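Local structure of octopine dehydrogenase (Pecten maximus, 3C7A) at residues 336-339 and 340-344; 350-353 and 354-357; 379-383 and 384-388. The protein catalyses the NADH-dependent reductive condensation of L-arginine with pyruvate to D-octopine, and the reverse reaction. All coordinates share one frame; numbering follows the deposited sequence.

In the fold
Interactions 1 and 2 lie on consecutive helices, 330-344 and 349-362, both in the alpha-helical domain, with centres 14 Å apart. Interaction 3 follows in the loop before helix 391-396, its centre 11 Å from that of interaction 1 and 20 Å from that of interaction 2. Helix 330-344 is the shared neighbour: it joins helix 349-362 through F337-N351 packing and the K338-D352 salt bridge, and the loop through V336-R381 packing and a probable hydrogen bond from Q384 to G339 O. Interactions 2 and 3 do not touch, but both lie near the substrate site, with L354 about 9 Å from the catalytic H212 and R381 about 4 Å from the pyruvate-binding Q118, side chain to side chain.

Interaction 1 of 3, residues 336-339 and 340-344; sequences VFKG and VAIAA
I342 packs against K338 one turn earlier on helix 330-344, an i/i+4 pair of an alpha-helix in the helical domain of this opine dehydrogenase. Going outward along the isoleucine, CB lies 3.8 Å from K338 O. The next carbon, CG1, stands opposite the carbonyl carbon and beside its own backbone N (chi1 -68°), which turns it back along the helix to within 3.4 Å of K338 O. The tip, CD1, meets K338 near its far end, at CE, 4.1 Å away. K338 bends once, at chi2 (67°), and is otherwise extended, so the two chains touch through aliphatic carbons at an oblique angle while NZ continues to a salt bridge with D352 of helix 349-362.

Beneath this pair, I342 N donates to K338 O at 3.1 Å and 155°, so the oxygen brushed by CG1 is also engaged by the backbone. A341 N to F337 O, at 3.2 Å, is the next bond of the ladder, whereas those from V340 N to V336 O and from A343 N to G339 O are weak. G339 O probably also accepts a hydrogen bond from Q384 NE2, which ties the helix to the loop at 379-388. V336 packs against R381 of the same loop. On this buried side V340 CG2 rests 3.5 Å from V336 O.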
loop_
_atom_site.group_PDB
_atom_site.type_symbol
_atom_site.label_atom_id
_atom_site.label_comp_id
_atom_site.label_asym_id
_atom_site.label_seq_id
_atom_site.Cartn_x
_atom_site.Cartn_y
_atom_site.Cartn_z
ATOM N N VAL A 336 4.313 12.247 0.153
ATOM C CA VAL A 336 3.125 12.453 -0.691
ATOM C C VAL A 336 2.056 13.287 0.037
ATOM O O VAL A 336 1.444 14.183 -0.558
ATOM C CB VAL A 336 2.523 11.107 -1.201
ATOM C CG1 VAL A 336 1.408 11.353 -2.220
ATOM C CG2 VAL A 336 3.605 10.222 -1.820
ATOM N N PHE A 337 1.851 12.992 1.322
ATOM C CA PHE A 337 0.925 13.746 2.182
ATOM C C PHE A 337 1.330 15.221 2.336
ATOM O O PHE A 337 0.469 16.104 2.356
ATOM C CB PHE A 337 0.797 13.063 3.555
ATOM C CG PHE A 337 -0.067 13.811 4.545
ATOM C CD1 PHE A 337 -1.448 13.892 4.373
ATOM C CD2 PHE A 337 0.503 14.414 5.665
ATOM C CE1 PHE A 337 -2.248 14.580 5.292
ATOM C CE2 PHE A 337 -0.285 15.102 6.591
ATOM C CZ PHE A 337 -1.665 15.185 6.404
ATOM N N LYS A 338 2.637 15.473 2.432
ATOM C CA LYS A 338 3.179 16.834 2.551
ATOM C C LYS A 338 2.873 17.694 1.314
ATOM O O LYS A 338 2.539 18.875 1.442
ATOM C CB LYS A 338 4.691 16.791 2.846
ATOM C CG LYS A 338 5.409 18.150 2.916
ATOM C CD LYS A 338 4.967 19.001 4.107
ATOM C CE LYS A 338 5.752 20.309 4.172
ATOM N NZ LYS A 338 5.289 21.203 5.275
ATOM N N GLY A 339 2.977 17.092 0.130
ATOM C CA GLY A 339 2.655 17.772 -1.129
ATOM C C GLY A 339 1.214 18.247 -1.228
ATOM O O GLY A 339 0.948 19.339 -1.743
ATOM N N VAL A 340 0.288 17.425 -0.737
ATOM C CA VAL A 340 -1.141 17.758 -0.703
ATOM C C VAL A 340 -1.413 18.922 0.262
ATOM O O VAL A 340 -2.204 19.820 -0.047
ATOM C CB VAL A 340 -2.012 16.517 -0.328
ATOM C CG1 VAL A 340 -3.497 16.877 -0.256
ATOM C CG2 VAL A 340 -1.794 15.381 -1.327
ATOM N N ALA A 341 -0.740 18.905 1.413
ATOM C CA ALA A 341 -0.876 19.955 2.429
ATOM C C ALA A 341 -0.410 21.332 1.943
ATOM O O ALA A 341 -1.046 22.346 2.249
ATOM C CB ALA A 341 -0.140 19.561 3.706
ATOM N N ILE A 342 0.692 21.357 1.188
ATOM C CA ILE A 342 1.239 22.593 0.613
ATOM C C ILE A 342 0.245 23.254 -0.352
ATOM O O ILE A 342 0.036 24.470 -0.300
ATOM C CB ILE A 342 2.616 22.355 -0.084
ATOM C CG1 ILE A 342 3.694 22.017 0.954
ATOM C CG2 ILE A 342 3.042 23.579 -0.909
ATOM C CD1 ILE A 342 5.020 21.544 0.362
ATOM N N ALA A 343 -0.371 22.441 -1.210
ATOM C CA ALA A 343 -1.368 22.912 -2.175
ATOM C C ALA A 343 -2.629 23.486 -1.516
ATOM O O ALA A 343 -3.286 24.363 -2.084
ATOM C CB ALA A 343 -1.736 21.793 -3.145
ATOM N N ALA A 344 -2.957 22.988 -0.323
ATOM C CA ALA A 344 -4.136 23.440 0.423
ATOM C C ALA A 344 -3.845 24.621 1.359
ATOM O O ALA A 344 -4.770 25.288 1.832
ATOM C CB ALA A 344 -4.751 22.277 1.201
#

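Interaction 2 of 3, residues 350-353 and 354-357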
loop_
_atom_site.group_PDB
_atom_site.type_symbol
_atom_site.label_atom_id
_atom_site.label_comp_id
_atom_site.label_asym_id
_atom_site.label_seq_id
_atom_site.Cartn_x
_atom_site.Cartn_y
_atom_site.Cartn_z
ATOM N N SER A 350 4.161 18.918 13.435
ATOM C CA SER A 350 4.488 17.614 14.026
ATOM C C SER A 350 4.952 16.586 12.989
ATOM O O SER A 350 5.887 15.819 13.247
ATOM C CB SER A 350 3.309 17.064 14.835
ATOM O OG SER A 350 3.196 17.722 16.087
ATOM N N ASN A 351 4.294 16.573 11.829
ATOM C CA ASN A 351 4.697 15.714 10.709
ATOM C C ASN A 351 6.074 16.088 10.149
ATOM O O ASN A 351 6.848 15.207 9.765
ATOM C CB ASN A 351 3.645 15.734 9.590
ATOM C CG ASN A 351 2.498 14.759 9.836
ATOM O OD1 ASN A 351 2.465 13.666 9.267
ATOM N ND2 ASN A 351 1.551 15.153 10.679
ATOM N N ASP A 352 6.369 17.389 10.114
ATOM C CA ASP A 352 7.652 17.906 9.615
ATOM C C ASP A 352 8.858 17.416 10.425
ATOM O O ASP A 352 9.914 17.121 9.859
ATOM C CB ASP A 352 7.647 19.442 9.592
ATOM C CG ASP A 352 6.759 20.024 8.497
ATOM O OD1 ASP A 352 6.381 19.296 7.553
ATOM O OD2 ASP A 352 6.446 21.230 8.581
ATOM N N LYS A 353 8.689 17.336 11.746
ATOM C CA LYS A 353 9.771 16.959 12.662
ATOM C C LYS A 353 10.247 15.519 12.458
ATOM O O LYS A 353 11.446 15.237 12.542
ATOM C CB LYS A 353 9.346 17.190 14.118
ATOM C CG LYS A 353 10.488 17.100 15.134
ATOM C CD LYS A 353 10.104 17.693 16.487
ATOM C CE LYS A 353 9.283 16.726 17.326
ATOM N NZ LYS A 353 8.822 17.356 18.594
ATOM N N LEU A 354 9.304 14.619 12.185
ATOM C CA LEU A 354 9.613 13.206 11.955
ATOM C C LEU A 354 10.282 12.965 10.602
ATOM O O LEU A 354 11.092 12.046 10.464
ATOM C CB LEU A 354 8.352 12.339 12.097
ATOM C CG LEU A 354 7.662 12.283 13.467
ATOM C CD1 LEU A 354 6.285 11.640 13.356
ATOM C CD2 LEU A 354 8.514 11.552 14.510
ATOM N N ILE A 355 9.942 13.791 9.612
ATOM C CA ILE A 355 10.533 13.710 8.268
ATOM C C ILE A 355 12.032 14.050 8.280
ATOM O O ILE A 355 12.839 13.327 7.689
ATOM C CB ILE A 355 9.770 14.609 7.244
ATOM C CG1 ILE A 355 8.356 14.066 7.000
ATOM C CG2 ILE A 355 10.533 14.710 5.915
ATOM C CD1 ILE A 355 7.391 15.072 6.386
ATOM N N MET A 356 12.393 15.136 8.964
ATOM C CA MET A 356 13.783 15.608 9.017
ATOM C C MET A 356 14.723 14.631 9.735
ATOM O O MET A 356 15.882 14.474 9.338
ATOM C CB MET A 356 13.870 17.000 9.661
ATOM C CG MET A 356 13.119 18.117 8.918
ATOM S SD MET A 356 13.687 18.458 7.232
ATOM C CE MET A 356 15.316 19.148 7.529
ATOM N N TRP A 357 14.217 13.976 10.780
ATOM C CA TRP A 357 14.992 12.992 11.543
ATOM C C TRP A 357 15.190 11.676 10.781
ATOM O O TRP A 357 16.286 11.113 10.786
ATOM C CB TRP A 357 14.341 12.728 12.909
ATOM C CG TRP A 357 15.091 11.737 13.769
ATOM C CD1 TRP A 357 16.180 11.993 14.554
ATOM C CD2 TRP A 357 14.803 10.339 13.927
ATOM N NE1 TRP A 357 16.590 10.843 15.188
ATOM C CE2 TRP A 357 15.763 9.814 14.822
ATOM C CE3 TRP A 357 13.829 9.480 13.398
ATOM C CZ2 TRP A 357 15.776 8.465 15.203
ATOM C CZ3 TRP A 357 13.843 8.139 13.776
ATOM C CH2 TRP A 357 14.812 7.646 14.672
#
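I355 leans back over N351, M356 over D352 and L354 over S350, and each meets the carbonyl oxygen of the residue four places earlier. The isoleucine is the closest: with CG1 beside its own backbone N (chi1 -67°), CG1 comes to 3.3 Å from N351 O and CD1 continues over the same oxygen at 3.4 Å. M356 starts in the same direction, its CG 3.5 Å from D352 O, but two further bends carry the thioether end away. The leucine stands further from its carbonyl, L354 CG being 4.0 Å from S350 O.

W357 takes the other course. CG opposite the backbone N (chi1 -179°) swings the indole off the preceding turn, where CB alone remains near K353 O at 3.8 Å, and the ring meets F217 edge-to-face.

These pairs follow the i/i+4 pattern of alpha-helix 349-362, which packs against both helix 330-344 and helix 240-263. M356 N donates to D352 O at 3.3 Å and 160°, while the bond from I355 N to N351 O is weak and L354 N stands 3.8 Å from S350 O. N351 and I355 both touch M334 on helix 330-344, and S350 and K353 face helix 240-263. E252 of that helix accepts N351 ND2 through OE1 and S350 N through OE2, so one carboxylate holds both the amide side chain and the backbone beside it.

Interaction 3 of 3, residues 379-383 and 384-388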
loop_
_atom_site.group_PDB
_atom_site.type_symbol
_atom_site.label_atom_id
_atom_site.label_comp_id
_atom_site.label_asym_id
_atom_site.label_seq_id
_atom_site.Cartn_x
_atom_site.Cartn_y
_atom_site.Cartn_z
ATOM N N THR A 379 12.790 10.778 -6.776
ATOM C CA THR A 379 12.485 9.373 -6.491
ATOM C C THR A 379 11.208 9.191 -5.654
ATOM O O THR A 379 10.930 8.089 -5.173
ATOM C CB THR A 379 13.676 8.646 -5.800
ATOM O OG1 THR A 379 14.012 9.313 -4.576
ATOM C CG2 THR A 379 14.900 8.608 -6.711
ATOM N N THR A 380 10.436 10.270 -5.495
ATOM C CA THR A 380 9.187 10.245 -4.717
ATOM C C THR A 380 7.936 10.319 -5.607
ATOM O O THR A 380 8.043 10.369 -6.836
ATOM C CB THR A 380 9.132 11.381 -3.656
ATOM O OG1 THR A 380 9.014 12.652 -4.306
ATOM C CG2 THR A 380 10.375 11.372 -2.767
ATOM N N ARG A 381 6.761 10.335 -4.974
ATOM C CA ARG A 381 5.473 10.362 -5.677
ATOM C C ARG A 381 4.614 11.607 -5.393
ATOM O O ARG A 381 3.404 11.592 -5.645
ATOM C CB ARG A 381 4.663 9.107 -5.339
ATOM C CG ARG A 381 4.960 7.880 -6.182
ATOM C CD ARG A 381 4.259 6.675 -5.567
ATOM N NE ARG A 381 3.982 5.616 -6.530
ATOM C CZ ARG A 381 3.288 4.512 -6.258
ATOM N NH1 ARG A 381 2.786 4.307 -5.045
ATOM N NH2 ARG A 381 3.095 3.608 -7.206
ATOM N N CYS A 382 5.226 12.671 -4.869
ATOM C CA CYS A 382 4.500 13.923 -4.607
ATOM C C CYS A 382 3.982 14.544 -5.914
ATOM O O CYS A 382 4.663 14.472 -6.939
ATOM C CB CYS A 382 5.363 14.917 -3.811
ATOM S SG CYS A 382 6.839 15.565 -4.650
ATOM N N PRO A 383 2.763 15.127 -5.888
ATOM C CA PRO A 383 2.126 15.682 -7.097
ATOM C C PRO A 383 2.951 16.719 -7.869
ATOM O O PRO A 383 2.824 16.807 -9.094
ATOM C CB PRO A 383 0.830 16.314 -6.564
ATOM C CG PRO A 383 1.006 16.408 -5.080
ATOM C CD PRO A 383 1.893 15.270 -4.706
ATOM N N GLN A 384 3.786 17.486 -7.164
ATOM C CA GLN A 384 4.617 18.530 -7.785
ATOM C C GLN A 384 5.738 17.973 -8.668
ATOM O O GLN A 384 6.225 18.663 -9.568
ATOM C CB GLN A 384 5.204 19.470 -6.724
ATOM C CG GLN A 384 4.193 20.413 -6.065
ATOM C CD GLN A 384 3.432 19.778 -4.904
ATOM O OE1 GLN A 384 3.660 18.619 -4.542
ATOM N NE2 GLN A 384 2.521 20.544 -4.312
ATOM N N ARG A 385 6.140 16.729 -8.405
ATOM C CA ARG A 385 7.162 16.039 -9.198
ATOM C C ARG A 385 6.705 15.813 -10.644
ATOM O O ARG A 385 7.531 15.755 -11.560
ATOM C CB ARG A 385 7.525 14.697 -8.546
ATOM C CG ARG A 385 8.704 13.970 -9.184
ATOM C CD ARG A 385 8.331 12.535 -9.537
ATOM N NE ARG A 385 9.414 11.820 -10.214
ATOM C CZ ARG A 385 9.664 11.875 -11.522
ATOM N NH1 ARG A 385 10.674 11.180 -12.028
ATOM N NH2 ARG A 385 8.917 12.622 -12.328
ATOM N N TYR A 386 5.392 15.689 -10.839
ATOM C CA TYR A 386 4.810 15.452 -12.165
ATOM C C TYR A 386 4.205 16.719 -12.788
ATOM O O TYR A 386 3.696 16.683 -13.912
ATOM C CB TYR A 386 3.752 14.342 -12.101
ATOM C CG TYR A 386 4.218 13.041 -11.475
ATOM C CD1 TYR A 386 5.045 12.160 -12.175
ATOM C CD2 TYR A 386 3.815 12.682 -10.188
ATOM C CE1 TYR A 386 5.470 10.958 -11.604
ATOM C CE2 TYR A 386 4.232 11.481 -9.607
ATOM C CZ TYR A 386 5.059 10.627 -10.321
ATOM O OH TYR A 386 5.472 9.442 -9.753
ATOM N N GLY A 387 4.254 17.829 -12.054
ATOM C CA GLY A 387 3.759 19.112 -12.554
ATOM C C GLY A 387 2.308 19.440 -12.233
ATOM O O GLY A 387 1.730 20.346 -12.838
ATOM N N PHE A 388 1.718 18.703 -11.291
ATOM C CA PHE A 388 0.376 19.010 -10.786
ATOM C C PHE A 388 0.504 19.914 -9.556
ATOM O O PHE A 388 0.788 19.437 -8.453
ATOM C CB PHE A 388 -0.400 17.729 -10.434
ATOM C CG PHE A 388 -0.542 16.750 -11.577
ATOM C CD1 PHE A 388 -1.267 17.082 -12.722
ATOM C CD2 PHE A 388 0.028 15.481 -11.493
ATOM C CE1 PHE A 388 -1.405 16.171 -13.774
ATOM C CE2 PHE A 388 -0.107 14.563 -12.538
ATOM C CZ PHE A 388 -0.825 14.911 -13.681
#
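Q384 lies alongside P383, both side chains pointing the same way, and the bend at chi2 (84°) brings OE1 to 3.5 Å from CG of the proline ring. At R385 the backbone N donates to C382 O at 3.1 Å from well above the carbonyl plane, closing a type I beta-turn at 382-385. Its side chain runs back along the loop, CD 3.5 Å from T380 O, where A378 O accepts NE; the same CD lies over one face of the Y386 ring, offset toward its rim. That ring has R381 O at its edge, and OH is 3.9 Å from R381 CG. The R381 guanidinium goes on to Q124 and A119. Y386 N makes a weak bond to P383 O. G387 adopts a positive phi (92°) and reverses the chain, so that F388 N returns to P383 O at 3.1 Å while F388 CB packs on P383 CB at 4.3 Å. The F388 ring also forms a cation-pi contact with K399. With the 6→1 bond from F388 to P383, the weak 5→2 bond from G387 N to Q384 O, the glycine's positive phi and the apolar P383-F388 contact, a Schellman motif closes a single helical turn within the loop.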